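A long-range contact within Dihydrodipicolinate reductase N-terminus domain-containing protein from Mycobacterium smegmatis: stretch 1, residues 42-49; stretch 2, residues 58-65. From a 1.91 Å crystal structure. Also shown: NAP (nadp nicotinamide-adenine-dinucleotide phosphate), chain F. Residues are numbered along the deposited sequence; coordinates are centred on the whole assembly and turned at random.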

ATOM      1  N   GLN A  42     -15.107  36.056 -16.350  1.00 38.91           N
ATOM      2  CA  GLN A  42     -14.432  35.772 -17.647  1.00 46.79           C
ATOM      3  C   GLN A  42     -14.745  34.337 -18.100  1.00 45.79           C
ATOM      4  O   GLN A  42     -14.919  34.142 -19.307  1.00 41.64           O
ATOM      5  N   LYS A  43     -14.837  33.380 -17.168  1.00 48.08           N
ATOM      6  CA  LYS A  43     -14.973  31.927 -17.457  1.00 45.51           C
ATOM      7  C   LYS A  43     -16.435  31.564 -17.709  1.00 46.60           C
ATOM      8  O   LYS A  43     -16.652  30.685 -18.575  1.00 45.68           O
ATOM      9  N   VAL A  44     -17.381  32.180 -16.997  1.00 50.46           N
ATOM     10  CA  VAL A  44     -18.821  31.802 -17.108  1.00 51.29           C
ATOM     11  C   VAL A  44     -19.307  32.076 -18.540  1.00 54.70           C
ATOM     12  O   VAL A  44     -18.905  33.072 -19.138  1.00 60.91           O
ATOM     13  N   GLY A  45     -20.077  31.135 -19.083  1.00 51.91           N
ATOM     14  CA  GLY A  45     -20.602  31.154 -20.454  1.00 50.47           C
ATOM     15  C   GLY A  45     -19.690  30.437 -21.426  1.00 50.42           C
ATOM     16  O   GLY A  45     -20.204  29.963 -22.444  1.00 55.32           O
ATOM     17  N   GLN A  46     -18.381  30.367 -21.172  1.00 47.76           N
ATOM     18  CA  GLN A  46     -17.430  29.708 -22.098  1.00 48.04           C
ATOM     19  C   GLN A  46     -17.710  28.198 -22.108  1.00 49.93           C
ATOM     20  O   GLN A  46     -18.246  27.664 -21.103  1.00 39.62           O
ATOM     21  N   ASP A  47     -17.389  27.551 -23.227  1.00 48.53           N
ATOM     22  CA  ASP A  47     -17.419  26.079 -23.349  1.00 54.61           C
ATOM     23  C   ASP A  47     -16.221  25.526 -22.560  1.00 48.79           C
ATOM     24  O   ASP A  47     -15.110  26.047 -22.736  1.00 47.55           O
ATOM     25  N   LEU A  48     -16.437  24.487 -21.754  1.00 47.40           N
ATOM     26  CA  LEU A  48     -15.374  23.900 -20.901  1.00 43.71           C
ATOM     27  C   LEU A  48     -14.186  23.457 -21.764  1.00 46.32           C
ATOM     28  O   LEU A  48     -13.032  23.739 -21.363  1.00 41.97           O
ATOM     29  N   GLY A  49     -14.447  22.806 -22.898  1.00 43.84           N
ATOM     30  CA  GLY A  49     -13.409  22.339 -23.838  1.00 46.50           C
ATOM     31  C   GLY A  49     -12.512  23.476 -24.299  1.00 42.52           C
ATOM     32  O   GLY A  49     -11.287  23.277 -24.368  1.00 44.79           O
ATOM     33  N   LEU A  58     -17.011  20.834 -25.834  1.00 63.67           N
ATOM     34  CA  LEU A  58     -17.601  19.717 -25.048  1.00 62.24           C
ATOM     35  C   LEU A  58     -19.126  19.797 -25.099  1.00 58.90           C
ATOM     36  O   LEU A  58     -19.770  18.795 -24.747  1.00 62.69           O
ATOM     37  N   GLY A  59     -19.683  20.953 -25.473  1.00 57.32           N
ATOM     38  CA  GLY A  59     -21.128  21.213 -25.346  1.00 49.84           C
ATOM     39  C   GLY A  59     -21.529  21.376 -23.892  1.00 53.86           C
ATOM     40  O   GLY A  59     -22.671  21.002 -23.519  1.00 49.78           O
ATOM     41  N   VAL A  60     -20.630  21.940 -23.088  1.00 52.50           N
ATOM     42  CA  VAL A  60     -20.871  22.262 -21.650  1.00 54.45           C
ATOM     43  C   VAL A  60     -20.485  23.731 -21.446  1.00 50.93           C
ATOM     44  O   VAL A  60     -19.288  24.055 -21.609  1.00 52.11           O
ATOM     45  N   ALA A  61     -21.453  24.568 -21.089  1.00 55.26           N
ATOM     46  CA  ALA A  61     -21.241  26.008 -20.822  1.00 52.97           C
ATOM     47  C   ALA A  61     -20.954  26.177 -19.336  1.00 47.22           C
ATOM     48  O   ALA A  61     -21.822  25.808 -18.521  1.00 45.54           O
ATOM     49  N   VAL A  62     -19.782  26.717 -18.987  1.00 47.16           N
ATOM     50  CA  VAL A  62     -19.415  26.943 -17.559  1.00 42.57           C
ATOM     51  C   VAL A  62     -20.452  27.889 -16.950  1.00 44.33           C
ATOM     52  O   VAL A  62     -20.780  28.926 -17.582  1.00 43.98           O
ATOM     53  N   SER A  63     -20.926  27.552 -15.757  1.00 37.37           N
ATOM     54  CA  SER A  63     -21.913  28.311 -14.972  1.00 37.97           C
ATOM     55  C   SER A  63     -21.257  28.809 -13.684  1.00 41.25           C
ATOM     56  O   SER A  63     -20.251  28.215 -13.236  1.00 38.66           O
ATOM     57  N   ASP A  64     -21.817  29.864 -13.102  1.00 37.39           N
ATOM     58  CA  ASP A  64     -21.381  30.402 -11.788  1.00 37.30           C
ATOM     59  C   ASP A  64     -22.407  30.035 -10.735  1.00 31.91           C
ATOM     60  O   ASP A  64     -22.279  30.539  -9.633  1.00 33.73           O
ATOM     61  N   ASP A  65     -23.343  29.139 -11.048  1.00 33.31           N
ATOM     62  CA  ASP A  65     -24.489  28.828 -10.161  1.00 36.59           C
ATOM     63  C   ASP A  65     -24.536  27.311  -9.941  1.00 38.59           C
ATOM     64  O   ASP A  65     -25.164  26.614 -10.782  1.00 32.29           O
TER

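Which residue has the most surface covered by the other stretch? It is Val 62, at 99 Å², buried and pointing toward stretch 1. Its chi1 is t; Val 62 CG2 lies 4.1 Å from Leu 48 CD1, and Val 62 CB 3.6 Å from Lys 43 O. Beside this packing, both backbone polar atoms of Val 62 are hydrogen-bonded to the type II turn that runs from Lys 43 to Gln 46: Val 62 N donates to Gln 46 O at 2.8 Å, and Val 62 O accepts from Gly 45 N, also at 2.8 Å and almost perfectly straight at 177°.

What does stretch 1 bring to meet it? Leu 48, with 60 Å² covered, is buried and also points toward the opposing stretch. Its chi1 is t and its chi2 p, a combination that places CD1 against Val 62 CG2. Nearer the backbone, Leu 48 CB lies 4.4 Å from Val 60 CB; the chi1 of Val 60 is also t. These contacts make a small apolar cluster of one leucine and two valines. Alongside it, Leu 48 N donates to Val 60 O at 2.9 Å. Nearer the start of stretch 1, Val 44 has 56 Å² covered; its CB points sideways, its chi1 sits off the usual wells at -2°, and Val 44 CG1 reaches to 4.0 Å from CB of Asp 64, whose chi1 is p.

How can Asp 47 matter so much when its CA-to-CB bond points away? The end of the side chain, with chi1 t, comes nearer than its start, and the carboxylate meets a run of backbone amides in stretch 2. Asp 47 OD2 accepts from Leu 58 N at 2.9 Å; Asp 47 OD1 accepts from Val 60 N at 3.2 Å and, through a weak bond, from Gly 59 N at 2.9 Å. Asp 47 is also the N-cap of the helix that begins at Leu 48, where Asp 47 OD2 takes a weak capping bond from Gly 49 N at 2.9 Å. One side chain thus ties a helix start to the loop beside it. Gly 49 leaves room for this: an ideal CB there would clash with Asp 47 OD2 at 2.9 Å. Leu 58 also points toward stretch 1, with chi1 off the wells at -110° and chi2 m, and Leu 58 CB lies 4.1 Å from Gly 49 N.

Where do the polar side chains of the turn go instead? Lys 43 starts sideways, but its end leads away: with chi1 m and the remaining chi angles t, it extends to the bound NADP, where Lys 43 NZ donates to O1X of the 2'-phosphate of NADP at 2.6 Å. Gln 46, with chi1 m and chi2 t, also leads away at its end, and Gln 46 NE2 donates to Gln 42 O at 2.7 Å, linking the last residue of the turn to the residue just before it, while Gln 46 N donates to Lys 43 O at 3.1 Å within the turn.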

ATOM      1  CB  GLN A  42     -12.925  36.025 -17.502  1.00 48.81           C
ATOM      2  CG  GLN A  42     -12.418  37.070 -18.492  1.00 65.13           C
ATOM      3  CD  GLN A  42     -11.353  38.020 -17.981  1.00 66.53           C
ATOM      4  OE1 GLN A  42     -11.592  39.216 -17.796  1.00 69.13           O
ATOM      5  NE2 GLN A  42     -10.147  37.509 -17.794  1.00 69.62           N
ATOM      6  CB  LYS A  43     -14.410  31.085 -16.306  1.00 44.67           C
ATOM      7  CG  LYS A  43     -12.891  31.115 -16.299  1.00 47.06           C
ATOM      8  CD  LYS A  43     -12.193  30.325 -15.272  1.00 51.16           C
ATOM      9  CE  LYS A  43     -10.718  30.658 -15.335  1.00 52.55           C
ATOM     10  NZ  LYS A  43      -9.996  30.064 -14.200  1.00 54.82           N
ATOM     11  CB  VAL A  44     -19.743  32.380 -16.018  1.00 49.58           C
ATOM     12  CG1 VAL A  44     -19.038  33.214 -14.977  1.00 50.60           C
ATOM     13  CG2 VAL A  44     -20.965  33.074 -16.593  1.00 54.24           C
ATOM     14  CB  GLN A  46     -15.980  29.947 -21.693  1.00 48.99           C
ATOM     15  CG  GLN A  46     -15.493  31.379 -21.873  1.00 51.45           C
ATOM     16  CD  GLN A  46     -13.993  31.442 -21.668  1.00 56.28           C
ATOM     17  OE1 GLN A  46     -13.225  30.701 -22.290  1.00 61.08           O
ATOM     18  NE2 GLN A  46     -13.545  32.311 -20.775  1.00 60.82           N
ATOM     19  CB  ASP A  47     -17.385  25.619 -24.807  1.00 51.38           C
ATOM     20  CG  ASP A  47     -17.428  24.105 -24.931  1.00 56.47           C
ATOM     21  OD1 ASP A  47     -18.554  23.553 -24.927  1.00 69.48           O
ATOM     22  OD2 ASP A  47     -16.326  23.488 -24.997  1.00 57.54           O
ATOM     23  CB  LEU A  48     -15.943  22.737 -20.098  1.00 39.96           C
ATOM     24  CG  LEU A  48     -14.958  22.124 -19.106  1.00 38.98           C
ATOM     25  CD1 LEU A  48     -14.571  23.138 -18.053  1.00 38.10           C
ATOM     26  CD2 LEU A  48     -15.545  20.895 -18.447  1.00 38.09           C
ATOM     27  CB  LEU A  58     -17.092  19.784 -23.600  1.00 63.04           C
ATOM     28  CG  LEU A  58     -16.116  18.690 -23.170  1.00 67.43           C
ATOM     29  CD1 LEU A  58     -16.869  17.382 -23.040  1.00 71.49           C
ATOM     30  CD2 LEU A  58     -14.939  18.534 -24.129  1.00 65.45           C
ATOM     31  CB  VAL A  60     -20.063  21.329 -20.726  1.00 48.06           C
ATOM     32  CG1 VAL A  60     -20.298  21.657 -19.275  1.00 43.00           C
ATOM     33  CG2 VAL A  60     -20.364  19.873 -20.992  1.00 54.75           C
ATOM     34  CB  ALA A  61     -22.442  26.816 -21.258  1.00 52.22           C
ATOM     35  CB  VAL A  62     -17.981  27.496 -17.421  1.00 41.76           C
ATOM     36  CG1 VAL A  62     -17.652  27.847 -15.983  1.00 41.18           C
ATOM     37  CG2 VAL A  62     -16.958  26.531 -17.998  1.00 44.93           C
ATOM     38  CB  SER A  63     -23.113  27.459 -14.687  1.00 38.54           C
ATOM     39  OG  SER A  63     -23.860  27.983 -13.589  1.00 46.50           O
ATOM     40  CB  ASP A  64     -21.155  31.915 -11.834  1.00 44.69           C
ATOM     41  CG  ASP A  64     -22.376  32.703 -12.307  1.00 52.16           C
ATOM     42  OD1 ASP A  64     -23.442  32.091 -12.514  1.00 51.15           O
ATOM     43  OD2 ASP A  64     -22.238  33.917 -12.542  1.00 60.99           O
ATOM     44  CB  ASP A  65     -25.782  29.379 -10.769  1.00 38.60           C
ATOM     45  CG  ASP A  65     -26.963  29.378  -9.825  1.00 42.08           C
ATOM     46  OD1 ASP A  65     -26.972  28.556  -8.860  1.00 39.96           O
ATOM     47  OD2 ASP A  65     -27.892  30.183 -10.090  1.00 53.06           O
TER
HETATM   48  PA  NAP F 402      -6.949  26.968  -8.079  1.00 26.75           P
HETATM   49  O1A NAP F 402      -6.253  26.822  -9.349  1.00 26.25           O
HETATM   50  O2A NAP F 402      -6.964  28.287  -7.251  1.00 25.71           O
HETATM   51  O5B NAP F 402      -8.493  26.515  -8.359  1.00 29.38           O
HETATM   52  C5B NAP F 402      -9.564  26.798  -7.448  1.00 29.66           C
HETATM   53  C4B NAP F 402     -10.847  26.930  -8.258  1.00 32.85           C
HETATM   54  O4B NAP F 402     -11.975  27.139  -7.412  1.00 33.64           O
HETATM   55  C3B NAP F 402     -10.856  28.096  -9.282  1.00 34.37           C
HETATM   56  O3B NAP F 402     -11.262  27.478 -10.528  1.00 34.47           O
HETATM   57  C2B NAP F 402     -11.943  29.066  -8.829  1.00 38.56           C
HETATM   58  O2B NAP F 402     -12.726  29.617  -9.911  1.00 41.17           O
HETATM   59  C1B NAP F 402     -12.833  28.092  -8.121  1.00 33.78           C
HETATM   60  N9A NAP F 402     -13.750  28.619  -7.113  1.00 37.01           N
HETATM   61  C8A NAP F 402     -13.481  29.313  -5.988  1.00 33.26           C
HETATM   62  N7A NAP F 402     -14.628  29.503  -5.326  1.00 34.98           N
HETATM   63  C5A NAP F 402     -15.605  28.851  -6.000  1.00 37.22           C
HETATM   64  C6A NAP F 402     -17.062  28.601  -5.860  1.00 38.30           C
HETATM   65  N6A NAP F 402     -17.743  29.092  -4.833  1.00 40.84           N
HETATM   66  N1A NAP F 402     -17.680  27.883  -6.796  1.00 37.82           N
HETATM   67  C2A NAP F 402     -17.049  27.345  -7.860  1.00 38.14           C
HETATM   68  N3A NAP F 402     -15.724  27.513  -8.074  1.00 37.50           N
HETATM   69  C4A NAP F 402     -15.023  28.274  -7.186  1.00 34.81           C
HETATM   70  O3  NAP F 402      -6.451  25.848  -6.983  1.00 27.67           O
HETATM   71  PN  NAP F 402      -6.079  24.269  -7.329  1.00 25.24           P
HETATM   72  O1N NAP F 402      -4.605  24.035  -7.444  1.00 27.32           O
HETATM   73  O2N NAP F 402      -6.946  23.750  -8.421  1.00 24.96           O
HETATM   74  O5D NAP F 402      -6.575  23.789  -5.886  1.00 24.22           O
HETATM   75  C5D NAP F 402      -7.934  23.749  -5.435  1.00 25.52           C
HETATM   76  C4D NAP F 402      -8.108  23.206  -4.044  1.00 26.50           C
HETATM   77  O4D NAP F 402      -7.702  21.798  -4.063  1.00 27.28           O
HETATM   78  C3D NAP F 402      -7.281  23.967  -3.047  1.00 25.18           C
HETATM   79  O3D NAP F 402      -7.972  24.206  -1.834  1.00 23.76           O
HETATM   80  C2D NAP F 402      -6.093  23.025  -2.804  1.00 25.39           C
HETATM   81  O2D NAP F 402      -5.521  23.288  -1.516  1.00 24.89           O
HETATM   82  C1D NAP F 402      -6.766  21.636  -3.000  1.00 26.95           C
HETATM   83  N1N NAP F 402      -5.787  20.598  -3.369  1.00 23.74           N
HETATM   84  C2N NAP F 402      -5.787  19.479  -2.669  1.00 24.60           C
HETATM   85  C3N NAP F 402      -4.840  18.504  -2.946  1.00 24.38           C
HETATM   86  C7N NAP F 402      -4.834  17.185  -2.204  1.00 26.19           C
HETATM   87  O7N NAP F 402      -3.863  16.458  -2.409  1.00 26.83           O
HETATM   88  N7N NAP F 402      -5.853  16.822  -1.404  1.00 24.85           N
HETATM   89  C4N NAP F 402      -3.918  18.722  -3.970  1.00 22.74           C
HETATM   90  C5N NAP F 402      -3.942  19.908  -4.697  1.00 23.77           C
HETATM   91  C6N NAP F 402      -4.908  20.824  -4.362  1.00 22.34           C
HETATM   92  P2B NAP F 402     -12.090  30.551 -11.040  1.00 38.72           P
HETATM   93  O1X NAP F 402     -11.168  29.717 -11.882  1.00 35.82           O
HETATM   94  O2X NAP F 402     -13.265  30.895 -11.952  1.00 37.48           O
HETATM   95  O3X NAP F 402     -11.509  31.651 -10.145  1.00 43.32           O